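Di-haem cytochrome c peroxidase family protein (Burkholderia thailandensis E264, PDB 6NX0) probably acts as a peroxidase that reduces hydrogen peroxide, passing electrons through two covalently bound c-type haems, and displays an atypically stable bis-Fe(IV) state. Local coordinates at residues 170-175 and 355-360; 222-227 and 231-236. All coordinates share one frame; numbering follows the deposited sequence.

Contact 1 of 2, residues 170-175 and 355-360; sequences PRRHFY and LRWPEP
Phe174 drives the edge of its ring against the face of Trp357 in a T-shaped stack. Its CZ stands 3.4 Å above the indole plane and close to over its centre, while CE1 of Phe174 lies 3.5 Å from CE2 of Trp357 at the indole ring fusion. The two planes make an angle of 68°, and the centroids of the phenyl ring and the six-membered ring of the indole are 4.6 Å apart. The slightly positive edge of a phenyl ring suits the electron-rich face of an indole, which makes a broad platform. With CG of Trp357 anti to the carbonyl carbon (chi1 -67°), the indole extends to where its face meets that edge, and NE1 donates to Thr81 OG1, helping to fix its rotation.

The fold explains where the partners come from. Phe174 sits on strand 173-175, which pairs antiparallel with strand 184-186, whereas Trp357 follows a Schellman motif. There Arg356, at positive phi, ends helix 348-354, with Trp357 N bonded back to Ala352 O. Ile77 of strand 71-77 touches both aromatic residues.

A van der Waals contact joins Arg172 to Leu355. The methyl CD1 of Leu355 lies over one face of the guanidinium, near its rim, 3.4 Å from NE of Arg172. A methyl suits that weakly polar face and leaves NH1 to bond Gly193 O. The Arg172 side chain is about 5 Å from that of Arg194, which binds the first haem c.

Within segment 170-175, His173 ND1 donates to Arg171 O (2.9 Å), the acceptor lying in the imidazole plane, which holds that ring steady.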
ATOM      1  N   PRO A 170      10.512   2.812   2.753  1.00 12.84           N
ATOM      2  CA  PRO A 170      11.838   3.341   2.417  1.00 13.90           C
ATOM      3  C   PRO A 170      11.988   3.571   0.917  1.00 13.82           C
ATOM      4  O   PRO A 170      11.182   3.136   0.094  1.00 12.23           O
ATOM      5  CB  PRO A 170      12.784   2.255   2.914  1.00 14.49           C
ATOM      6  CG  PRO A 170      11.999   1.006   2.880  1.00 21.64           C
ATOM      7  CD  PRO A 170      10.558   1.381   3.091  1.00 13.53           C
ATOM      8  N   ARG A 171      13.035   4.313   0.575  1.00 13.98           N
ATOM      9  CA  ARG A 171      13.419   4.406  -0.823  1.00 14.20           C
ATOM     10  C   ARG A 171      13.731   3.007  -1.358  1.00 10.67           C
ATOM     11  O   ARG A 171      14.044   2.078  -0.611  1.00 12.72           O
ATOM     12  CB  ARG A 171      14.626   5.342  -0.991  1.00 17.59           C
ATOM     13  CG  ARG A 171      14.297   6.844  -0.840  1.00 17.19           C
ATOM     14  CD  ARG A 171      15.529   7.782  -1.139  1.00 19.58           C
ATOM     15  NE  ARG A 171      16.303   7.260  -2.273  1.00 29.51           N
ATOM     16  CZ  ARG A 171      17.609   6.986  -2.265  1.00 28.16           C
ATOM     17  NH1 ARG A 171      18.367   7.256  -1.204  1.00 26.57           N
ATOM     18  NH2 ARG A 171      18.172   6.462  -3.351  1.00 28.20           N
ATOM     19  N   ARG A 172      13.675   2.871  -2.687  1.00 12.43           N
ATOM     20  CA  ARG A 172      13.983   1.597  -3.315  1.00 11.35           C
ATOM     21  C   ARG A 172      15.421   1.188  -3.043  1.00 12.59           C
ATOM     22  O   ARG A 172      16.332   2.011  -3.118  1.00 15.34           O
ATOM     23  CB  ARG A 172      13.775   1.667  -4.838  1.00 13.45           C
ATOM     24  CG  ARG A 172      12.350   1.870  -5.328  1.00 13.77           C
ATOM     25  CD  ARG A 172      12.344   1.851  -6.861  1.00 14.94           C
ATOM     26  NE  ARG A 172      12.997   3.037  -7.405  1.00 13.58           N
ATOM     27  CZ  ARG A 172      12.397   4.050  -8.015  1.00 16.02           C
ATOM     28  NH1 ARG A 172      11.086   4.064  -8.209  1.00 14.91           N
ATOM     29  NH2 ARG A 172      13.126   5.063  -8.469  1.00 18.25           N
ATOM     30  N   HIS A 173      15.606  -0.088  -2.729  1.00 12.72           N
ATOM     31  CA  HIS A 173      16.944  -0.629  -2.510  1.00 13.92           C
ATOM     32  C   HIS A 173      16.914  -2.142  -2.622  1.00 16.09           C
ATOM     33  O   HIS A 173      15.861  -2.780  -2.570  1.00 16.02           O
ATOM     34  CB  HIS A 173      17.504  -0.195  -1.141  1.00 14.04           C
ATOM     35  CG  HIS A 173      16.738  -0.718   0.043  1.00 14.67           C
ATOM     36  ND1 HIS A 173      15.558  -0.146   0.477  1.00 13.99           N
ATOM     37  CD2 HIS A 173      16.999  -1.734   0.897  1.00 13.58           C
ATOM     38  CE1 HIS A 173      15.137  -0.783   1.555  1.00 15.95           C
ATOM     39  NE2 HIS A 173      15.992  -1.751   1.833  1.00 14.69           N
ATOM     40  N   PHE A 174      18.101  -2.719  -2.784  1.00 16.35           N
ATOM     41  CA  PHE A 174      18.279  -4.155  -2.717  1.00 14.01           C
ATOM     42  C   PHE A 174      19.064  -4.522  -1.465  1.00 13.87           C
ATOM     43  O   PHE A 174      19.877  -3.736  -0.981  1.00 16.52           O
ATOM     44  CB  PHE A 174      19.039  -4.688  -3.937  1.00 17.36           C
ATOM     45  CG  PHE A 174      18.216  -4.763  -5.192  1.00 18.95           C
ATOM     46  CD1 PHE A 174      18.083  -3.653  -5.998  1.00 17.96           C
ATOM     47  CD2 PHE A 174      17.618  -5.943  -5.572  1.00 25.01           C
ATOM     48  CE1 PHE A 174      17.335  -3.719  -7.176  1.00 22.08           C
ATOM     49  CE2 PHE A 174      16.855  -6.004  -6.755  1.00 18.76           C
ATOM     50  CZ  PHE A 174      16.735  -4.894  -7.536  1.00 17.04           C
ATOM     51  N   TYR A 175      18.794  -5.717  -0.955  1.00 15.57           N
ATOM     52  CA  TYR A 175      19.458  -6.239   0.234  1.00 15.00           C
ATOM     53  C   TYR A 175      19.425  -7.758   0.181  1.00 24.60           C
ATOM     54  O   TYR A 175      18.367  -8.342  -0.064  1.00 23.40           O
ATOM     55  CB  TYR A 175      18.775  -5.731   1.499  1.00 17.82           C
ATOM     56  CG  TYR A 175      19.217  -6.448   2.746  1.00 20.53           C
ATOM     57  CD1 TYR A 175      20.498  -6.264   3.246  1.00 23.14           C
ATOM     58  CD2 TYR A 175      18.356  -7.290   3.431  1.00 25.26           C
ATOM     59  CE1 TYR A 175      20.919  -6.919   4.393  1.00 24.13           C
ATOM     60  CE2 TYR A 175      18.767  -7.953   4.566  1.00 31.02           C
ATOM     61  CZ  TYR A 175      20.044  -7.758   5.048  1.00 33.57           C
ATOM     62  OH  TYR A 175      20.443  -8.414   6.193  1.00 40.48           O
ATOM     63  N   LEU A 355      13.894   0.927 -14.586  1.00 13.74           N
ATOM     64  CA  LEU A 355      15.105   1.204 -13.829  1.00 13.13           C
ATOM     65  C   LEU A 355      16.296   0.402 -14.341  1.00 16.21           C
ATOM     66  O   LEU A 355      17.367   0.431 -13.728  1.00 17.46           O
ATOM     67  CB  LEU A 355      14.868   0.908 -12.335  1.00 15.53           C
ATOM     68  CG  LEU A 355      13.720   1.687 -11.684  1.00 16.61           C
ATOM     69  CD1 LEU A 355      13.541   1.255 -10.238  1.00 16.86           C
ATOM     70  CD2 LEU A 355      13.931   3.181 -11.761  1.00 22.26           C
ATOM     71  N   ARG A 356      16.120  -0.328 -15.444  1.00 15.70           N
ATOM     72  CA  ARG A 356      17.155  -1.173 -16.033  1.00 19.46           C
ATOM     73  C   ARG A 356      17.731  -2.179 -15.041  1.00 17.05           C
ATOM     74  O   ARG A 356      18.901  -2.547 -15.114  1.00 18.71           O
ATOM     75  CB  ARG A 356      18.259  -0.305 -16.650  1.00 17.93           C
ATOM     76  CG  ARG A 356      17.776   0.451 -17.875  1.00 25.35           C
ATOM     77  CD  ARG A 356      18.876   1.263 -18.576  1.00 31.98           C
ATOM     78  NE  ARG A 356      19.993   0.457 -19.084  1.00 29.37           N
ATOM     79  CZ  ARG A 356      20.074  -0.060 -20.314  1.00 31.28           C
ATOM     80  NH1 ARG A 356      19.091   0.100 -21.188  1.00 29.88           N
ATOM     81  NH2 ARG A 356      21.145  -0.763 -20.673  1.00 30.90           N
ATOM     82  N   TRP A 357      16.904  -2.681 -14.124  1.00 15.62           N
ATOM     83  CA  TRP A 357      17.328  -3.795 -13.305  1.00 17.28           C
ATOM     84  C   TRP A 357      17.571  -5.012 -14.194  1.00 16.05           C
ATOM     85  O   TRP A 357      16.849  -5.222 -15.168  1.00 15.15           O
ATOM     86  CB  TRP A 357      16.260  -4.154 -12.282  1.00 13.71           C
ATOM     87  CG  TRP A 357      16.012  -3.143 -11.223  1.00 15.00           C
ATOM     88  CD1 TRP A 357      16.660  -1.963 -11.025  1.00 15.90           C
ATOM     89  CD2 TRP A 357      15.040  -3.253 -10.187  1.00 15.48           C
ATOM     90  NE1 TRP A 357      16.148  -1.318  -9.918  1.00 16.08           N
ATOM     91  CE2 TRP A 357      15.150  -2.100  -9.390  1.00 16.47           C
ATOM     92  CE3 TRP A 357      14.088  -4.224  -9.850  1.00 17.76           C
ATOM     93  CZ2 TRP A 357      14.334  -1.883  -8.286  1.00 16.48           C
ATOM     94  CZ3 TRP A 357      13.284  -4.000  -8.747  1.00 15.93           C
ATOM     95  CH2 TRP A 357      13.421  -2.845  -7.987  1.00 14.50           C
ATOM     96  N   PRO A 358      18.523  -5.870 -13.838  1.00 18.57           N
ATOM     97  CA  PRO A 358      18.804  -7.039 -14.680  1.00 19.61           C
ATOM     98  C   PRO A 358      17.633  -8.017 -14.734  1.00 16.70           C
ATOM     99  O   PRO A 358      16.972  -8.282 -13.732  1.00 18.79           O
ATOM    100  CB  PRO A 358      20.038  -7.667 -14.013  1.00 24.97           C
ATOM    101  CG  PRO A 358      20.026  -7.172 -12.623  1.00 26.16           C
ATOM    102  CD  PRO A 358      19.423  -5.795 -12.671  1.00 21.73           C
ATOM    103  N   GLU A 359      17.372  -8.536 -15.927  1.00 15.36           N
ATOM    104  CA  GLU A 359      16.351  -9.554 -16.139  1.00 14.49           C
ATOM    105  C   GLU A 359      15.021  -9.159 -15.489  1.00 14.70           C
ATOM    106  O   GLU A 359      14.500  -9.874 -14.627  1.00 15.39           O
ATOM    107  CB  GLU A 359      16.839 -10.898 -15.617  1.00 16.49           C
ATOM    108  CG  GLU A 359      17.956 -11.434 -16.473  1.00 15.86           C
ATOM    109  CD  GLU A 359      17.505 -11.609 -17.898  1.00 18.96           C
ATOM    110  OE1 GLU A 359      16.285 -11.779 -18.108  1.00 23.32           O
ATOM    111  OE2 GLU A 359      18.358 -11.554 -18.788  1.00 21.39           O
ATOM    112  N   PRO A 360      14.423  -8.061 -15.934  1.00 13.97           N
ATOM    113  CA  PRO A 360      13.291  -7.496 -15.189  1.00 12.24           C
ATOM    114  C   PRO A 360      12.071  -8.392 -15.145  1.00 13.22           C
ATOM    115  O   PRO A 360      11.269  -8.257 -14.212  1.00 13.27           O
ATOM    116  CB  PRO A 360      13.013  -6.183 -15.935  1.00 14.62           C
ATOM    117  CG  PRO A 360      13.680  -6.339 -17.293  1.00 15.76           C
ATOM    118  CD  PRO A 360      14.849  -7.216 -17.064  1.00 14.97           C
TER

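Contact 2 of 2, residues 222-227 and 231-236; sequences RKIGRT and AALAGR
Ala231 N donates to the flat peptide group of Thr227 at its carbonyl oxygen, with 3.1 Å between Ala231 N and Thr227 O. The other planar group is the guanidinium of Arg226, over one face of which sits Arg222 O, 3.3 Å above the plane and displaced toward the rim; this pair belongs to segment 222-227 alone.

The bond from Ala231 to Thr227 is the opening turn of helix 228-237, with Thr227 as its N-cap. Threonine suits this place because its hydroxyl can donate to the last turn of helix 217-225 while accepting from the first turn of the next helix. Thr227 OG1 donates to Ile224 O (2.8 Å), and it also accepts a weak hydrogen bond from Gly230 N. Ile224 O takes a second bond from Thr227 N (2.9 Å from N to O), so two donors grip one carbonyl at the end of helix 217-225. Alanine suits the exposed first turn at Ala231, as its short side chain does not compete for the backbone; it touches Arg242.

Beneath the turn the contact is apolar. The CG2 branch of Ile224, anti to the backbone N, reaches Leu233 CD1 at 4.0 Å, the two branched side chains crossing at a slant. Both are buried, and both rest on Met248 and Leu252 of helix 245-260, with Leu233 touching Leu104 of helix 99-109 as well. Branched aliphatic residues fill such a spot well, and the side chain of Ile224 lies about 9 Å from a haem c.

Together these contacts form a helix-to-helix junction, in which helix 217-225 is followed within two residues by helix 228-237, N-capped by Thr227.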
ATOM      1  N   ARG A 222      -0.920  26.756 -13.927  1.00  9.55           N
ATOM      2  CA  ARG A 222      -1.706  27.940 -14.222  1.00 12.58           C
ATOM      3  C   ARG A 222      -2.961  27.977 -13.379  1.00 13.02           C
ATOM      4  O   ARG A 222      -3.345  29.031 -12.868  1.00 13.33           O
ATOM      5  CB  ARG A 222      -2.076  27.977 -15.699  1.00 14.41           C
ATOM      6  CG  ARG A 222      -0.922  28.369 -16.609  1.00 20.45           C
ATOM      7  CD  ARG A 222      -1.273  28.161 -18.085  1.00 17.97           C
ATOM      8  NE  ARG A 222      -0.291  28.844 -18.928  1.00 23.09           N
ATOM      9  CZ  ARG A 222       0.929  28.383 -19.186  1.00 28.63           C
ATOM     10  NH1 ARG A 222       1.342  27.228 -18.668  1.00 23.34           N
ATOM     11  NH2 ARG A 222       1.742  29.081 -19.971  1.00 24.45           N
ATOM     12  N   LYS A 223      -3.598  26.823 -13.198  1.00 10.52           N
ATOM     13  CA  LYS A 223      -4.786  26.761 -12.366  1.00 11.04           C
ATOM     14  C   LYS A 223      -4.466  27.136 -10.918  1.00 11.08           C
ATOM     15  O   LYS A 223      -5.129  27.997 -10.320  1.00 12.16           O
ATOM     16  CB  LYS A 223      -5.379  25.357 -12.458  1.00 10.22           C
ATOM     17  CG  LYS A 223      -6.596  25.173 -11.561  1.00 13.37           C
ATOM     18  CD  LYS A 223      -7.326  23.874 -11.861  1.00 13.92           C
ATOM     19  CE  LYS A 223      -6.494  22.628 -11.617  1.00 14.67           C
ATOM     20  NZ  LYS A 223      -7.344  21.397 -11.730  1.00 13.56           N
ATOM     21  N   ILE A 224      -3.449  26.494 -10.330  1.00 10.21           N
ATOM     22  CA  ILE A 224      -3.117  26.746  -8.930  1.00  8.81           C
ATOM     23  C   ILE A 224      -2.664  28.188  -8.751  1.00 11.27           C
ATOM     24  O   ILE A 224      -2.944  28.832  -7.722  1.00 10.89           O
ATOM     25  CB  ILE A 224      -2.029  25.769  -8.465  1.00  8.94           C
ATOM     26  CG1 ILE A 224      -2.560  24.337  -8.393  1.00 10.64           C
ATOM     27  CG2 ILE A 224      -1.448  26.231  -7.126  1.00 12.45           C
ATOM     28  CD1 ILE A 224      -1.508  23.326  -7.959  1.00 13.06           C
ATOM     29  N   GLY A 225      -1.949  28.722  -9.749  1.00 10.70           N
ATOM     30  CA  GLY A 225      -1.375  30.057  -9.618  1.00 10.59           C
ATOM     31  C   GLY A 225      -2.403  31.150  -9.444  1.00 14.54           C
ATOM     32  O   GLY A 225      -2.055  32.231  -8.957  1.00 16.56           O
ATOM     33  N   ARG A 226      -3.661  30.892  -9.810  1.00 12.57           N
ATOM     34  CA  ARG A 226      -4.746  31.856  -9.702  1.00 12.37           C
ATOM     35  C   ARG A 226      -5.489  31.746  -8.383  1.00 13.29           C
ATOM     36  O   ARG A 226      -6.489  32.450  -8.196  1.00 20.99           O
ATOM     37  CB  ARG A 226      -5.745  31.676 -10.855  1.00 17.72           C
ATOM     38  CG  ARG A 226      -5.183  31.922 -12.250  1.00 23.87           C
ATOM     39  CD  ARG A 226      -6.211  31.561 -13.344  1.00 28.96           C
ATOM     40  NE  ARG A 226      -5.606  31.560 -14.684  1.00 43.33           N
ATOM     41  CZ  ARG A 226      -5.495  30.498 -15.491  1.00 49.00           C
ATOM     42  NH1 ARG A 226      -4.912  30.639 -16.682  1.00 43.06           N
ATOM     43  NH2 ARG A 226      -5.963  29.297 -15.139  1.00 43.07           N
ATOM     44  N   THR A 227      -5.012  30.915  -7.464  1.00 12.55           N
ATOM     45  CA  THR A 227      -5.753  30.593  -6.247  1.00 12.71           C
ATOM     46  C   THR A 227      -4.942  30.959  -5.009  1.00 12.54           C
ATOM     47  O   THR A 227      -3.737  31.257  -5.053  1.00 12.79           O
ATOM     48  CB  THR A 227      -6.129  29.094  -6.188  1.00 10.69           C
ATOM     49  OG1 THR A 227      -4.968  28.301  -5.878  1.00 12.97           O
ATOM     50  CG2 THR A 227      -6.783  28.631  -7.470  1.00 12.90           C
ATOM     51  N   ALA A 231      -0.796  31.354  -3.953  1.00 11.30           N
ATOM     52  CA  ALA A 231      -0.161  32.417  -3.180  1.00 12.49           C
ATOM     53  C   ALA A 231       0.612  31.858  -1.994  1.00 13.00           C
ATOM     54  O   ALA A 231       1.713  32.327  -1.684  1.00 14.07           O
ATOM     55  CB  ALA A 231      -1.230  33.427  -2.716  1.00 12.88           C
ATOM     56  N   ALA A 232       0.035  30.878  -1.295  1.00 11.37           N
ATOM     57  CA  ALA A 232       0.713  30.240  -0.188  1.00 12.77           C
ATOM     58  C   ALA A 232       1.983  29.547  -0.646  1.00 13.70           C
ATOM     59  O   ALA A 232       3.034  29.663  -0.003  1.00 14.51           O
ATOM     60  CB  ALA A 232      -0.231  29.246   0.487  1.00 15.40           C
ATOM     61  N   LEU A 233       1.922  28.839  -1.778  1.00 11.86           N
ATOM     62  CA  LEU A 233       3.120  28.185  -2.281  1.00  9.96           C
ATOM     63  C   LEU A 233       4.170  29.200  -2.704  1.00 11.06           C
ATOM     64  O   LEU A 233       5.359  29.024  -2.422  1.00 12.67           O
ATOM     65  CB  LEU A 233       2.771  27.251  -3.451  1.00 11.08           C
ATOM     66  CG  LEU A 233       1.924  26.041  -3.043  1.00 11.62           C
ATOM     67  CD1 LEU A 233       1.281  25.426  -4.273  1.00 12.42           C
ATOM     68  CD2 LEU A 233       2.725  24.975  -2.319  1.00 13.86           C
ATOM     69  N   ALA A 234       3.754  30.250  -3.410  1.00 11.13           N
ATOM     70  CA  ALA A 234       4.688  31.292  -3.825  1.00 12.68           C
ATOM     71  C   ALA A 234       5.291  32.000  -2.624  1.00 15.41           C
ATOM     72  O   ALA A 234       6.474  32.353  -2.632  1.00 15.02           O
ATOM     73  CB  ALA A 234       3.968  32.275  -4.737  1.00 14.03           C
ATOM     74  N   GLY A 235       4.495  32.211  -1.575  1.00 13.43           N
ATOM     75  CA  GLY A 235       5.024  32.859  -0.376  1.00 15.72           C
ATOM     76  C   GLY A 235       6.158  32.074   0.249  1.00 17.48           C
ATOM     77  O   GLY A 235       7.148  32.649   0.722  1.00 21.44           O
ATOM     78  N   ARG A 236       6.041  30.752   0.249  1.00 14.45           N
ATOM     79  CA  ARG A 236       7.023  29.866   0.851  1.00 16.07           C
ATOM     80  C   ARG A 236       8.166  29.532  -0.100  1.00 18.37           C
ATOM     81  O   ARG A 236       9.329  29.476   0.318  1.00 19.03           O
ATOM     82  CB  ARG A 236       6.319  28.586   1.312  1.00 18.08           C
ATOM     83  CG  ARG A 236       7.206  27.462   1.799  1.00 22.67           C
ATOM     84  CD  ARG A 236       7.717  27.722   3.179  1.00 32.76           C
ATOM     85  NE  ARG A 236       8.622  26.655   3.590  1.00 38.87           N
ATOM     86  CZ  ARG A 236       8.494  25.928   4.694  1.00 35.66           C
ATOM     87  NH1 ARG A 236       9.387  24.987   4.945  1.00 39.33           N
ATOM     88  NH2 ARG A 236       7.503  26.137   5.555  1.00 33.38           N
TER

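How the contacts relate
From the N terminus the chain first reaches residues 170-175, whose strand 173-175 neighbours the early strand 81-84. It then runs through helices 217-225 and 228-237, where contact 2 closes a loop of only three residues. Contact 1 closes much later, when the loop after helix 348-354 arrives at 355-360, so 179 residues separate its segments and contact 2 is nested inside that long loop. The two do not touch: their centres are 36 Å apart and their nearest atoms about 19 Å. Contact 2 joins two successive helices, whereas contact 1 ties the first cytochrome c-like region to the second.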